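Local coordinates for protein amide synthase (Vibrio cholerae, PDB 1L5A) that probably acts as a stand-alone nonribosomal peptide synthetase condensation enzyme, an amide synthase forming an amide bond in the assembly of the siderophore vibriobactin, at residues K181-W184 and Q185-R189; I313-I316 and E317-G321. One frame throughout, in Å; residues are numbered along the deposited sequence.

Contact 1 (K181-W184 and Q185-R189)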
ATOM      1  N   LYS A 181      -7.966   3.505  13.976  1.00 34.36           N
ATOM      2  CA  LYS A 181      -8.848   3.851  15.084  1.00 34.68           C
ATOM      3  C   LYS A 181      -9.682   2.626  15.443  1.00 40.56           C
ATOM      4  O   LYS A 181      -9.811   2.258  16.615  1.00 44.62           O
ATOM      5  CB  LYS A 181      -9.780   4.986  14.691  1.00 34.30           C
ATOM      6  CG  LYS A 181     -10.881   5.234  15.692  1.00 28.92           C
ATOM      7  CD  LYS A 181     -11.613   6.509  15.359  1.00 32.97           C
ATOM      8  CE  LYS A 181     -12.723   6.778  16.347  1.00 35.10           C
ATOM      9  NZ  LYS A 181     -13.265   8.153  16.149  1.00 46.68           N
ATOM     10  N   GLN A 182     -10.243   2.000  14.415  1.00 44.56           N
ATOM     11  CA  GLN A 182     -11.058   0.803  14.574  1.00 45.87           C
ATOM     12  C   GLN A 182     -10.313  -0.224  15.430  1.00 42.74           C
ATOM     13  O   GLN A 182     -10.822  -0.700  16.444  1.00 40.57           O
ATOM     14  CB  GLN A 182     -11.354   0.204  13.195  1.00 55.04           C
ATOM     15  CG  GLN A 182     -12.315  -0.969  13.205  1.00 70.35           C
ATOM     16  CD  GLN A 182     -13.738  -0.545  13.534  1.00 79.20           C
ATOM     17  OE1 GLN A 182     -13.964   0.287  14.422  1.00 80.89           O
ATOM     18  NE2 GLN A 182     -14.708  -1.122  12.823  1.00 79.41           N
ATOM     19  N   PHE A 183      -9.086  -0.531  15.024  1.00 36.87           N
ATOM     20  CA  PHE A 183      -8.269  -1.509  15.709  1.00 35.80           C
ATOM     21  C   PHE A 183      -7.956  -1.222  17.181  1.00 41.50           C
ATOM     22  O   PHE A 183      -8.066  -2.128  18.019  1.00 40.07           O
ATOM     23  CB  PHE A 183      -6.965  -1.721  14.938  1.00 35.17           C
ATOM     24  CG  PHE A 183      -5.927  -2.499  15.702  1.00 38.53           C
ATOM     25  CD1 PHE A 183      -5.870  -3.877  15.612  1.00 31.63           C
ATOM     26  CD2 PHE A 183      -5.028  -1.840  16.550  1.00 39.18           C
ATOM     27  CE1 PHE A 183      -4.936  -4.600  16.353  1.00 34.13           C
ATOM     28  CE2 PHE A 183      -4.097  -2.546  17.294  1.00 38.17           C
ATOM     29  CZ  PHE A 183      -4.049  -3.935  17.198  1.00 41.20           C
ATOM     30  N   TRP A 184      -7.552   0.007  17.505  1.00 36.40           N
ATOM     31  CA  TRP A 184      -7.227   0.303  18.897  1.00 39.78           C
ATOM     32  C   TRP A 184      -8.500   0.262  19.706  1.00 40.23           C
ATOM     33  O   TRP A 184      -8.500  -0.204  20.841  1.00 39.26           O
ATOM     34  CB  TRP A 184      -6.524   1.666  19.061  1.00 33.89           C
ATOM     35  CG  TRP A 184      -5.152   1.657  18.497  1.00 35.70           C
ATOM     36  CD1 TRP A 184      -4.769   2.155  17.284  1.00 30.10           C
ATOM     37  CD2 TRP A 184      -4.009   0.956  19.021  1.00 32.87           C
ATOM     38  NE1 TRP A 184      -3.470   1.792  17.012  1.00 31.19           N
ATOM     39  CE2 TRP A 184      -2.978   1.060  18.057  1.00 26.09           C
ATOM     40  CE3 TRP A 184      -3.761   0.244  20.203  1.00 29.04           C
ATOM     41  CZ2 TRP A 184      -1.720   0.480  18.236  1.00 28.91           C
ATOM     42  CZ3 TRP A 184      -2.502  -0.340  20.386  1.00 28.43           C
ATOM     43  CH2 TRP A 184      -1.499  -0.215  19.404  1.00 33.21           C
ATOM     44  N   GLN A 185      -9.590   0.728  19.111  1.00 37.56           N
ATOM     45  CA  GLN A 185     -10.880   0.716  19.791  1.00 43.94           C
ATOM     46  C   GLN A 185     -11.267  -0.713  20.230  1.00 45.86           C
ATOM     47  O   GLN A 185     -11.700  -0.949  21.358  1.00 43.18           O
ATOM     48  CB  GLN A 185     -11.935   1.258  18.849  1.00 43.88           C
ATOM     49  CG  GLN A 185     -13.227   1.654  19.499  1.00 52.58           C
ATOM     50  CD  GLN A 185     -14.203   2.194  18.468  1.00 65.54           C
ATOM     51  OE1 GLN A 185     -14.776   1.432  17.678  1.00 68.62           O
ATOM     52  NE2 GLN A 185     -14.373   3.520  18.446  1.00 64.04           N
ATOM     53  N   GLY A 186     -11.092  -1.672  19.333  1.00 42.31           N
ATOM     54  CA  GLY A 186     -11.448  -3.027  19.673  1.00 37.93           C
ATOM     55  C   GLY A 186     -10.471  -3.669  20.618  1.00 40.66           C
ATOM     56  O   GLY A 186     -10.866  -4.450  21.478  1.00 44.95           O
ATOM     57  N   TYR A 187      -9.194  -3.338  20.451  1.00 39.93           N
ATOM     58  CA  TYR A 187      -8.118  -3.882  21.274  1.00 33.82           C
ATOM     59  C   TYR A 187      -8.342  -3.575  22.747  1.00 39.95           C
ATOM     60  O   TYR A 187      -8.201  -4.453  23.605  1.00 37.09           O
ATOM     61  CB  TYR A 187      -6.786  -3.276  20.846  1.00 35.35           C
ATOM     62  CG  TYR A 187      -5.569  -3.987  21.400  1.00 32.02           C
ATOM     63  CD1 TYR A 187      -5.417  -5.359  21.240  1.00 26.45           C
ATOM     64  CD2 TYR A 187      -4.533  -3.276  22.012  1.00 27.15           C
ATOM     65  CE1 TYR A 187      -4.268  -6.017  21.657  1.00 31.97           C
ATOM     66  CE2 TYR A 187      -3.364  -3.932  22.444  1.00 31.92           C
ATOM     67  CZ  TYR A 187      -3.244  -5.302  22.254  1.00 36.29           C
ATOM     68  OH  TYR A 187      -2.101  -5.973  22.641  1.00 48.90           O
ATOM     69  N   LEU A 188      -8.684  -2.321  23.030  1.00 36.58           N
ATOM     70  CA  LEU A 188      -8.915  -1.888  24.396  1.00 42.91           C
ATOM     71  C   LEU A 188     -10.252  -2.363  24.951  1.00 43.61           C
ATOM     72  O   LEU A 188     -10.347  -2.659  26.135  1.00 50.14           O
ATOM     73  CB  LEU A 188      -8.826  -0.353  24.510  1.00 35.57           C
ATOM     74  CG  LEU A 188      -7.559   0.329  23.962  1.00 38.64           C
ATOM     75  CD1 LEU A 188      -7.549   1.830  24.339  1.00 27.77           C
ATOM     76  CD2 LEU A 188      -6.322  -0.378  24.489  1.00 32.14           C
ATOM     77  N   ARG A 189     -11.277  -2.443  24.108  1.00 49.12           N
ATOM     78  CA  ARG A 189     -12.603  -2.873  24.567  1.00 54.07           C
ATOM     79  C   ARG A 189     -12.549  -4.277  25.141  1.00 53.70           C
ATOM     80  O   ARG A 189     -13.027  -4.536  26.247  1.00 51.93           O
ATOM     81  CB  ARG A 189     -13.599  -2.828  23.412  1.00 59.19           C
ATOM     82  CG  ARG A 189     -15.049  -3.097  23.800  1.00 66.33           C
ATOM     83  CD  ARG A 189     -15.986  -2.409  22.811  1.00 74.84           C
ATOM     84  NE  ARG A 189     -15.798  -0.956  22.844  1.00 85.09           N
ATOM     85  CZ  ARG A 189     -15.811  -0.160  21.776  1.00 87.46           C
ATOM     86  NH1 ARG A 189     -16.001  -0.668  20.562  1.00 84.35           N
ATOM     87  NH2 ARG A 189     -15.638   1.152  21.925  1.00 84.31           N
TER
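F183, W184 and Y187 form an aromatic cluster along the last two turns of the helix 175-189, their three rings meeting at quite different angles. Y187 stands one turn beyond F183, and the two planes are nearly parallel, 17° apart, but offset so that little of one ring lies over the other; CZ of F183 comes within 4.5 Å of CG of Y187. Against W184 the tyrosine is turned almost a right angle, with the planes at 83° and the centroids of its ring and the indole six-membered ring 5.9 Å apart. The closest approach is CD2 of Y187 to CZ3 of W184, 3.9 Å, while the two side chains run alongside each other in the same direction. F183 and W184, neighbours in sequence, also meet: CE2 of F183 sits over the centre of one indole face. With CG anti to the backbone N (chi1 -167°), Y187 extends outward from the helix, on the flank where W184 also lies. Both polar ends of the cluster are tied to other parts of the chain, W184 NE1 to the carbonyl of H308 and Y187 OH to the amide of L282, and L305 of the helix 291-307 packs on both W184 and Y187. Regular i to i+4 backbone bonds carry the rings. In the last of them L188 N donates to W184 O over 3.1 Å, and CG of L188 folds back to 3.3 Å from that same oxygen.

Contact 2 (I313-I316 and E317-G321); sequences IEQI and EQDQG
Q315 and D319, one helical turn apart, are joined by a side-chain hydrogen bond in which NE2 of Q315 donates to OD1 of D319 over 3.2 Å. The bond is fairly straight at the hydrogen, 163°, and the acceptor lies in the plane of the Q315 amide, whereas the amide nitrogen approaches from above the carboxylate plane. The two flat groups are turned 47° against each other. The glutamine reaches its partner because CG stands anti to the backbone N and the chain then bends at chi2 (61°), carrying the amide along the helix. D319 has a second partner for its other oxygen: OD2 is bonded to Y311 OH, so each carboxylate oxygen has a partner. On another flank I316 and Q320 run alongside one another, CG2 of I316 4.0 Å from CG of Q320.

E317 runs back along the preceding turn, its CG 3.2 Å from the carbonyl oxygen of I313 and its OE1 3.6 Å from CA of E314. Its OE2 is held by the amide of Y328, while the carboxylate of E314 turns instead to a salt bridge with R312.

Beneath these side chains the backbone bonds run from I313 onward, E317 N to I313 O at 2.7 Å, and the series reaches Q320 N, which still donates to I316 O at 2.8 Å although Q320 has already left helical angles. Farther out, Y177 of the helix 175-189 packs on Q315, and Q231 of the second subunit packs on Q318. G321, at positive phi, then turns the chain away: its N bonds to Q318 O and L322 N to E317 O, the pairing of a Schellman motif that ends the short helix 313-319.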
ATOM      1  N   ILE A 313      -1.264   7.852  20.167  1.00 33.77           N
ATOM      2  CA  ILE A 313      -1.805   7.451  21.453  1.00 32.54           C
ATOM      3  C   ILE A 313      -2.595   8.618  22.051  1.00 32.46           C
ATOM      4  O   ILE A 313      -3.573   8.412  22.765  1.00 35.61           O
ATOM      5  CB  ILE A 313      -0.672   7.024  22.426  1.00 36.34           C
ATOM      6  CG1 ILE A 313      -1.275   6.457  23.715  1.00 30.10           C
ATOM      7  CG2 ILE A 313       0.236   8.214  22.742  1.00 34.91           C
ATOM      8  CD1 ILE A 313      -1.854   5.067  23.575  1.00 28.62           C
ATOM      9  N   GLU A 314      -2.179   9.846  21.758  1.00 27.94           N
ATOM     10  CA  GLU A 314      -2.891  11.006  22.277  1.00 28.21           C
ATOM     11  C   GLU A 314      -4.289  10.960  21.717  1.00 33.31           C
ATOM     12  O   GLU A 314      -5.258  11.303  22.402  1.00 38.78           O
ATOM     13  CB  GLU A 314      -2.224  12.323  21.848  1.00 26.23           C
ATOM     14  CG  GLU A 314      -0.832  12.576  22.434  1.00 26.41           C
ATOM     15  CD  GLU A 314       0.273  11.818  21.711  1.00 33.83           C
ATOM     16  OE1 GLU A 314      -0.011  11.253  20.630  1.00 37.38           O
ATOM     17  OE2 GLU A 314       1.427  11.807  22.210  1.00 33.50           O
ATOM     18  N   GLN A 315      -4.382  10.531  20.458  1.00 39.54           N
ATOM     19  CA  GLN A 315      -5.663  10.426  19.761  1.00 34.09           C
ATOM     20  C   GLN A 315      -6.470   9.319  20.428  1.00 30.95           C
ATOM     21  O   GLN A 315      -7.658   9.484  20.686  1.00 29.24           O
ATOM     22  CB  GLN A 315      -5.452  10.101  18.274  1.00 28.15           C
ATOM     23  CG  GLN A 315      -6.753  10.052  17.474  1.00 21.43           C
ATOM     24  CD  GLN A 315      -7.453  11.381  17.525  1.00 36.88           C
ATOM     25  OE1 GLN A 315      -6.886  12.405  17.137  1.00 40.75           O
ATOM     26  NE2 GLN A 315      -8.685  11.387  18.019  1.00 34.30           N
ATOM     27  N   ILE A 316      -5.816   8.192  20.699  1.00 25.11           N
ATOM     28  CA  ILE A 316      -6.478   7.089  21.375  1.00 29.80           C
ATOM     29  C   ILE A 316      -7.035   7.637  22.701  1.00 32.20           C
ATOM     30  O   ILE A 316      -8.200   7.420  23.012  1.00 35.02           O
ATOM     31  CB  ILE A 316      -5.508   5.915  21.676  1.00 28.34           C
ATOM     32  CG1 ILE A 316      -5.004   5.294  20.374  1.00 24.26           C
ATOM     33  CG2 ILE A 316      -6.217   4.860  22.497  1.00 30.38           C
ATOM     34  CD1 ILE A 316      -4.155   4.041  20.576  1.00 20.68           C
ATOM     35  N   GLU A 317      -6.224   8.370  23.459  1.00 28.62           N
ATOM     36  CA  GLU A 317      -6.705   8.921  24.725  1.00 39.81           C
ATOM     37  C   GLU A 317      -8.045   9.622  24.495  1.00 44.40           C
ATOM     38  O   GLU A 317      -9.011   9.381  25.234  1.00 45.01           O
ATOM     39  CB  GLU A 317      -5.703   9.915  25.344  1.00 29.65           C
ATOM     40  CG  GLU A 317      -4.350   9.316  25.759  1.00 31.18           C
ATOM     41  CD  GLU A 317      -3.373  10.367  26.303  1.00 38.09           C
ATOM     42  OE1 GLU A 317      -3.419  11.536  25.847  1.00 36.44           O
ATOM     43  OE2 GLU A 317      -2.551  10.022  27.184  1.00 47.15           O
ATOM     44  N   GLN A 318      -8.108  10.483  23.479  1.00 43.64           N
ATOM     45  CA  GLN A 318      -9.353  11.196  23.180  1.00 47.73           C
ATOM     46  C   GLN A 318     -10.474  10.217  22.833  1.00 45.56           C
ATOM     47  O   GLN A 318     -11.606  10.365  23.293  1.00 44.88           O
ATOM     48  CB  GLN A 318      -9.182  12.161  22.004  1.00 46.59           C
ATOM     49  CG  GLN A 318      -8.468  13.465  22.307  1.00 60.23           C
ATOM     50  CD  GLN A 318      -8.521  14.425  21.121  1.00 70.23           C
ATOM     51  OE1 GLN A 318      -9.614  14.809  20.683  1.00 67.31           O
ATOM     52  NE2 GLN A 318      -7.344  14.809  20.587  1.00 60.40           N
ATOM     53  N   ASP A 319     -10.150   9.224  22.012  1.00 38.43           N
ATOM     54  CA  ASP A 319     -11.132   8.241  21.591  1.00 39.45           C
ATOM     55  C   ASP A 319     -11.710   7.497  22.788  1.00 43.45           C
ATOM     56  O   ASP A 319     -12.887   7.149  22.806  1.00 46.29           O
ATOM     57  CB  ASP A 319     -10.509   7.236  20.614  1.00 28.33           C
ATOM     58  CG  ASP A 319     -10.211   7.839  19.244  1.00 37.41           C
ATOM     59  OD1 ASP A 319     -10.533   9.027  18.988  1.00 35.22           O
ATOM     60  OD2 ASP A 319      -9.644   7.111  18.408  1.00 47.17           O
ATOM     61  N   GLN A 320     -10.879   7.264  23.795  1.00 44.67           N
ATOM     62  CA  GLN A 320     -11.310   6.545  24.983  1.00 37.93           C
ATOM     63  C   GLN A 320     -11.962   7.436  26.020  1.00 35.44           C
ATOM     64  O   GLN A 320     -12.166   7.005  27.143  1.00 42.85           O
ATOM     65  CB  GLN A 320     -10.132   5.831  25.626  1.00 34.89           C
ATOM     66  CG  GLN A 320      -9.506   4.796  24.760  1.00 41.90           C
ATOM     67  CD  GLN A 320     -10.338   3.550  24.683  1.00 41.33           C
ATOM     68  OE1 GLN A 320     -10.486   2.831  25.675  1.00 43.54           O
ATOM     69  NE2 GLN A 320     -10.888   3.280  23.506  1.00 38.73           N
ATOM     70  N   GLY A 321     -12.269   8.677  25.673  1.00 31.66           N
ATOM     71  CA  GLY A 321     -12.927   9.528  26.647  1.00 36.44           C
ATOM     72  C   GLY A 321     -12.132  10.334  27.665  1.00 43.19           C
ATOM     73  O   GLY A 321     -12.728  11.151  28.363  1.00 43.06           O
TER

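Helix 175-189, which carries contact 1, comes well before helix 313-319, which carries contact 2, in the sequence, yet the two helices pack directly against each other, with the centres of the contacts about 11 Å apart. I316 touches both W184 and L188: its CD1 lies 3.3 Å from CG of W184, and its CG2 is 3.8 Å from CD1 of L188. Nearer the C-terminal ends, CD1 of L188 also packs on Q320, 3.3 Å from its CD. At the other end of contact 1 the aliphatic part of K181 approaches D319, CG to OD2 being 3.5 Å. Thus the indole of the aromatic cluster and the carboxylate next to the Schellman turn both belong to one interface between helices 175-189 and 313-319.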